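Local coordinates for protein RickCE (Rickettsia bellii, PDB 5HAM) that probably acts as a CE-clan cysteine protease that removes ubiquitin from modified proteins, the part given here being a piece that includes its catalytic domain, at residues E13-H16 against L17-Q21; F165-S168 against L169-I173. All coordinates share one frame; numbering follows the deposited sequence.

Contact 1 (E13-H16 against L17-Q21); sequences EITH and LLTAQ
Ile14 and Leu18 lie side by side one turn apart on helix 11-20, both pointing the same way. The touch is made by one methyl branch from each: CG2 of Ile14 rests 3.9 Å from CD1 of Leu18. The short CG2 methyl, rather than the longer CG1-CD1 arm, faces the leucine, because CG2 stands anti to the backbone N of Ile14 and so leans forward along the helix. Both leucines fold CG back beside their own backbone N (chi1 -78° at Leu17) and lie over a carbonyl of the preceding turn: CG of Leu17 passes 3.3 Å from Glu13 O, which also receives Leu17 N at 2.8 Å, and CG of Leu18 comes equally close to Ile14 O. Leu18 alone also meets a side-chain methyl, that of Ile14; CB of Glu13 and CD1 of Leu17 come only loosely together.

On the polar side, Thr19 folds its hydroxyl back onto the helix. Thr15 O is gripped twice by this one residue, by OG1 of Thr19 at 3.0 Å and by N of Thr19 at 2.9 Å, and the two donors reach the carbonyl oxygen from opposite faces of its plane. The hydroxyl is thereby spent on the backbone. Thr15 does the same one turn earlier, its own OG1 bonding to Glu11 O. Ala20 N bonds His16 O at 2.8 Å, and Gln21, the first residue to leave helical phi/psi, still bonds Leu18 O through its N and, weakly, Leu17 O. The His16 ring bonds through ND1 to Gln257.

The apolar face is packed inward: Ile14 and Leu18 meet Pro139 of strand 135-141 and, on helix 211-223, Thr215 and Ile220 respectively, while Leu17 touches Val216 of that helix and His246 and Leu250 of helix 238-251.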
ATOM      1  N   GLU A  13       2.641  -6.245  11.313  1.00 34.33           N
ATOM      2  CA  GLU A  13       2.582  -7.698  11.242  1.00 36.08           C
ATOM      3  C   GLU A  13       3.282  -8.219  10.011  1.00 30.61           C
ATOM      4  O   GLU A  13       4.010  -9.205  10.076  1.00 31.31           O
ATOM      5  CB  GLU A  13       1.141  -8.190  11.208  1.00 38.47           C
ATOM      6  CG  GLU A  13       0.469  -8.187  12.546  1.00 46.18           C
ATOM      7  CD  GLU A  13      -0.292  -6.917  12.807  1.00 49.16           C
ATOM      8  OE1 GLU A  13      -0.320  -6.030  11.922  1.00 50.04           O
ATOM      9  OE2 GLU A  13      -0.870  -6.817  13.908  1.00 56.15           O
ATOM     10  N   ILE A  14       3.028  -7.574   8.883  1.00 25.39           N
ATOM     11  CA  ILE A  14       3.600  -8.026   7.626  1.00 27.52           C
ATOM     12  C   ILE A  14       5.128  -8.065   7.750  1.00 31.13           C
ATOM     13  O   ILE A  14       5.765  -9.061   7.425  1.00 33.80           O
ATOM     14  CB  ILE A  14       3.135  -7.126   6.478  1.00 24.98           C
ATOM     15  CG1 ILE A  14       1.653  -7.382   6.207  1.00 28.19           C
ATOM     16  CG2 ILE A  14       3.947  -7.374   5.222  1.00 25.85           C
ATOM     17  CD1 ILE A  14       1.043  -6.413   5.229  1.00 23.04           C
ATOM     18  N   THR A  15       5.685  -6.985   8.281  1.00 28.98           N
ATOM     19  CA  THR A  15       7.120  -6.845   8.495  1.00 31.46           C
ATOM     20  C   THR A  15       7.668  -7.913   9.442  1.00 34.62           C
ATOM     21  O   THR A  15       8.682  -8.528   9.149  1.00 36.22           O
ATOM     22  CB  THR A  15       7.445  -5.413   8.994  1.00 27.34           C
ATOM     23  OG1 THR A  15       7.216  -4.494   7.919  1.00 35.98           O
ATOM     24  CG2 THR A  15       8.868  -5.291   9.401  1.00 34.94           C
ATOM     25  N   HIS A  16       6.983  -8.152  10.556  1.00 37.20           N
ATOM     26  CA  HIS A  16       7.415  -9.174  11.519  1.00 41.89           C
ATOM     27  C   HIS A  16       7.328 -10.585  10.955  1.00 35.45           C
ATOM     28  O   HIS A  16       8.242 -11.395  11.120  1.00 32.36           O
ATOM     29  CB  HIS A  16       6.569  -9.125  12.793  1.00 52.36           C
ATOM     30  CG  HIS A  16       6.694  -7.847  13.554  1.00 65.07           C
ATOM     31  ND1 HIS A  16       5.826  -7.486  14.563  1.00 67.47           N
ATOM     32  CD2 HIS A  16       7.588  -6.833  13.446  1.00 68.79           C
ATOM     33  CE1 HIS A  16       6.179  -6.311  15.043  1.00 69.44           C
ATOM     34  NE2 HIS A  16       7.238  -5.890  14.384  1.00 69.64           N
ATOM     35  N   LEU A  17       6.199 -10.884  10.326  1.00 33.30           N
ATOM     36  CA  LEU A  17       5.996 -12.172   9.699  1.00 35.68           C
ATOM     37  C   LEU A  17       7.083 -12.454   8.665  1.00 33.08           C
ATOM     38  O   LEU A  17       7.602 -13.570   8.595  1.00 36.10           O
ATOM     39  CB  LEU A  17       4.611 -12.221   9.063  1.00 32.42           C
ATOM     40  CG  LEU A  17       3.554 -12.460  10.131  1.00 28.62           C
ATOM     41  CD1 LEU A  17       2.160 -12.123   9.614  1.00 24.29           C
ATOM     42  CD2 LEU A  17       3.667 -13.909  10.583  1.00 25.75           C
ATOM     43  N   LEU A  18       7.439 -11.438   7.883  1.00 26.47           N
ATOM     44  CA  LEU A  18       8.449 -11.602   6.844  1.00 34.15           C
ATOM     45  C   LEU A  18       9.819 -11.824   7.453  1.00 40.47           C
ATOM     46  O   LEU A  18      10.517 -12.781   7.108  1.00 47.93           O
ATOM     47  CB  LEU A  18       8.488 -10.390   5.916  1.00 28.75           C
ATOM     48  CG  LEU A  18       7.368 -10.321   4.876  1.00 31.80           C
ATOM     49  CD1 LEU A  18       7.398  -8.974   4.174  1.00 27.32           C
ATOM     50  CD2 LEU A  18       7.494 -11.461   3.881  1.00 32.67           C
ATOM     51  N   THR A  19      10.192 -10.931   8.358  1.00 35.99           N
ATOM     52  CA  THR A  19      11.448 -11.026   9.089  1.00 38.01           C
ATOM     53  C   THR A  19      11.624 -12.371   9.812  1.00 39.37           C
ATOM     54  O   THR A  19      12.708 -12.953   9.801  1.00 43.36           O
ATOM     55  CB  THR A  19      11.563  -9.862  10.080  1.00 38.90           C
ATOM     56  OG1 THR A  19      11.718  -8.650   9.337  1.00 43.76           O
ATOM     57  CG2 THR A  19      12.754 -10.033  10.995  1.00 45.37           C
ATOM     58  N   ALA A  20      10.548 -12.871  10.411  1.00 35.52           N
ATOM     59  CA  ALA A  20      10.594 -14.138  11.132  1.00 35.25           C
ATOM     60  C   ALA A  20      10.790 -15.341  10.209  1.00 41.34           C
ATOM     61  O   ALA A  20      11.344 -16.365  10.610  1.00 47.96           O
ATOM     62  CB  ALA A  20       9.336 -14.314  11.966  1.00 27.35           C
ATOM     63  N   GLN A  21      10.342 -15.219   8.967  1.00 35.83           N
ATOM     64  CA  GLN A  21      10.406 -16.346   8.059  1.00 33.47           C
ATOM     65  C   GLN A  21      11.451 -16.170   6.962  1.00 35.91           C
ATOM     66  O   GLN A  21      11.471 -16.933   5.996  1.00 42.74           O
ATOM     67  CB  GLN A  21       9.037 -16.599   7.449  1.00 31.32           C
ATOM     68  CG  GLN A  21       8.092 -17.358   8.365  1.00 44.45           C
ATOM     69  CD  GLN A  21       6.719 -17.508   7.743  1.00 54.12           C
ATOM     70  OE1 GLN A  21       5.950 -16.549   7.693  1.00 55.91           O
ATOM     71  NE2 GLN A  21       6.408 -18.704   7.246  1.00 56.39           N
TER

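Contact 2 (F165-S168 against L169-I173); sequences FNDS and LGNSI
A type I beta turn from Asp167 to Gly170, combined with an Asx turn, reverses the chain beyond strand 160-166. Gly170 N closes the beta turn on Asp167 O at 3.0 Å, approaching from above the carbonyl plane; at the backbone angles of Gly170 (phi 89°) a CB would jam against the carbonyl O of the preceding residue, which by itself calls for glycine. The side chain of Asp167 makes the Asx turn: OD1 accepts Leu169 N at 3.0 Å, the donor standing 40° out of the carboxylate plane. With CG anti to the backbone N, the carboxylate projects toward the returning chain, where the amide of Asn171 meets it. Asn171 ND2 lies 3.0 Å from Asp167 OD2, bonding within its own amide plane but from above the carboxylate, the two flat groups turned 54° apart.

Waters join the two limbs of the turn: one bridges Asp167 OD2 and Ser172 O while sitting in plane at the edge of the Phe165 ring, and another accepts from Asp167 N and can donate to Asn171 O, though it has more acceptors in reach than protons. Farther back, Ile173 comes over a face of that ring, its CG1 3.7 Å from the ring centroid in a CH-pi contact, with Ile173 CB 3.5 Å from Phe165 CD2.

Asp167 OD2 also bonds His146 NE2, which, with Cys211 close to the turn, is consistent with the His-Asp-Cys triad of CE-clan proteases. Bonds to both carboxylate oxygens should fix its rotation, so Leu169 and Asn171 probably act as a second shell that positions the aspartate for the histidine.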
ATOM      1  N   PHE A 165       6.067  -9.264  -8.822  1.00 28.88           N
ATOM      2  CA  PHE A 165       4.906  -8.720  -8.113  1.00 26.18           C
ATOM      3  C   PHE A 165       3.724  -9.688  -8.037  1.00 25.24           C
ATOM      4  O   PHE A 165       3.465 -10.449  -8.971  1.00 25.99           O
ATOM      5  CB  PHE A 165       4.462  -7.432  -8.819  1.00 24.86           C
ATOM      6  CG  PHE A 165       3.220  -6.805  -8.251  1.00 22.94           C
ATOM      7  CD1 PHE A 165       3.297  -5.929  -7.169  1.00 15.31           C
ATOM      8  CD2 PHE A 165       1.977  -7.051  -8.829  1.00 22.08           C
ATOM      9  CE1 PHE A 165       2.150  -5.327  -6.656  1.00 17.84           C
ATOM     10  CE2 PHE A 165       0.826  -6.454  -8.325  1.00 21.10           C
ATOM     11  CZ  PHE A 165       0.911  -5.588  -7.236  1.00 18.05           C
ATOM     12  N   ASN A 166       2.988  -9.652  -6.933  1.00 24.17           N
ATOM     13  CA  ASN A 166       1.645 -10.215  -6.964  1.00 22.26           C
ATOM     14  C   ASN A 166       0.617  -9.489  -6.120  1.00 22.23           C
ATOM     15  O   ASN A 166       0.941  -8.934  -5.081  1.00 19.06           O
ATOM     16  CB  ASN A 166       1.630 -11.693  -6.629  1.00 17.08           C
ATOM     17  CG  ASN A 166       0.336 -12.357  -7.077  1.00 22.28           C
ATOM     18  OD1 ASN A 166       0.031 -12.397  -8.273  1.00 19.37           O
ATOM     19  ND2 ASN A 166      -0.442 -12.850  -6.128  1.00 20.80           N
ATOM     20  N   ASP A 167      -0.624  -9.501  -6.592  1.00 27.51           N
ATOM     21  CA  ASP A 167      -1.762  -8.940  -5.863  1.00 25.24           C
ATOM     22  C   ASP A 167      -2.737 -10.089  -5.653  1.00 24.24           C
ATOM     23  O   ASP A 167      -3.298 -10.612  -6.612  1.00 22.14           O
ATOM     24  CB  ASP A 167      -2.416  -7.812  -6.684  1.00 22.39           C
ATOM     25  CG  ASP A 167      -3.553  -7.072  -5.934  1.00 29.85           C
ATOM     26  OD1 ASP A 167      -4.124  -7.582  -4.942  1.00 29.05           O
ATOM     27  OD2 ASP A 167      -3.892  -5.954  -6.364  1.00 33.91           O
ATOM     28  N   SER A 168      -2.933 -10.482  -4.400  1.00 21.05           N
ATOM     29  CA  SER A 168      -3.824 -11.602  -4.076  1.00 20.07           C
ATOM     30  C   SER A 168      -5.284 -11.397  -4.498  1.00 22.60           C
ATOM     31  O   SER A 168      -6.005 -12.368  -4.735  1.00 32.98           O
ATOM     32  CB  SER A 168      -3.738 -11.975  -2.583  1.00 24.39           C
ATOM     33  OG  SER A 168      -3.982 -10.866  -1.720  1.00 30.35           O
ATOM     34  N   LEU A 169      -5.718 -10.144  -4.593  1.00 21.30           N
ATOM     35  CA  LEU A 169      -7.074  -9.830  -5.045  1.00 29.63           C
ATOM     36  C   LEU A 169      -7.283 -10.079  -6.536  1.00 34.68           C
ATOM     37  O   LEU A 169      -8.416 -10.015  -7.020  1.00 41.30           O
ATOM     38  CB  LEU A 169      -7.428  -8.365  -4.739  1.00 28.44           C
ATOM     39  CG  LEU A 169      -7.572  -7.918  -3.277  1.00 29.38           C
ATOM     40  CD1 LEU A 169      -7.574  -6.394  -3.168  1.00 27.70           C
ATOM     41  CD2 LEU A 169      -8.830  -8.509  -2.647  1.00 25.65           C
ATOM     42  N   GLY A 170      -6.196 -10.329  -7.266  1.00 28.63           N
ATOM     43  CA  GLY A 170      -6.280 -10.585  -8.696  1.00 27.66           C
ATOM     44  C   GLY A 170      -6.197  -9.360  -9.613  1.00 34.72           C
ATOM     45  O   GLY A 170      -6.552  -9.443 -10.782  1.00 37.17           O
ATOM     46  N   ASN A 171      -5.751  -8.217  -9.092  1.00 38.19           N
ATOM     47  CA  ASN A 171      -5.433  -7.060  -9.936  1.00 29.48           C
ATOM     48  C   ASN A 171      -4.036  -7.192 -10.512  1.00 30.93           C
ATOM     49  O   ASN A 171      -3.173  -7.827  -9.906  1.00 27.89           O
ATOM     50  CB  ASN A 171      -5.467  -5.761  -9.138  1.00 27.26           C
ATOM     51  CG  ASN A 171      -6.775  -5.543  -8.451  1.00 27.37           C
ATOM     52  OD1 ASN A 171      -7.790  -5.289  -9.097  1.00 27.99           O
ATOM     53  ND2 ASN A 171      -6.763  -5.627  -7.122  1.00 28.70           N
ATOM     54  N   SER A 172      -3.799  -6.582 -11.667  1.00 30.90           N
ATOM     55  CA  SER A 172      -2.456  -6.583 -12.230  1.00 32.48           C
ATOM     56  C   SER A 172      -1.650  -5.530 -11.481  1.00 28.00           C
ATOM     57  O   SER A 172      -2.205  -4.757 -10.713  1.00 27.30           O
ATOM     58  CB  SER A 172      -2.481  -6.228 -13.718  1.00 33.24           C
ATOM     59  OG  SER A 172      -2.550  -4.818 -13.887  1.00 36.21           O
ATOM     60  N   ILE A 173      -0.345  -5.493 -11.741  1.00 26.82           N
ATOM     61  CA  ILE A 173       0.555  -4.494 -11.178  1.00 22.99           C
ATOM     62  C   ILE A 173       0.221  -3.075 -11.662  1.00 26.42           C
ATOM     63  O   ILE A 173       0.765  -2.109 -11.139  1.00 29.01           O
ATOM     64  CB  ILE A 173       2.037  -4.838 -11.512  1.00 29.44           C
ATOM     65  CG1 ILE A 173       3.006  -4.086 -10.614  1.00 27.03           C
ATOM     66  CG2 ILE A 173       2.378  -4.575 -12.980  1.00 18.51           C
ATOM     67  CD1 ILE A 173       4.424  -4.284 -11.047  1.00 22.54           C
TER
HETATM   68  O   HOH W   1      -2.218  -4.522  -7.673  1.00 22.56           O
HETATM   69  O   HOH W   2      -0.630  -9.374  -9.553  1.00 33.43           O
HETATM   70  O   HOH W   3      -3.206 -10.791  -9.425  1.00 46.00           O

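How the contacts relate
Contact 1 comes first along the chain and contact 2 much later. Their centres lie 20 Å apart and their nearest atoms about 10 Å apart, so they do not touch. Helix 211-223 connects them. Its first residue, Cys211, and Phe214 meet the turn of contact 2, while Thr215, Val216 and Ile220 farther along receive the side chains of contact 1. The sheet offers a second route, since strand 135-141, which packs on contact 1, is separated from strand 160-166 by strand 147-155 alone. Contact 2 belongs to the probable catalytic centre with His146 and Cys211; contact 1 lies away from it, against strand 135-141 and the later turns of helix 211-223.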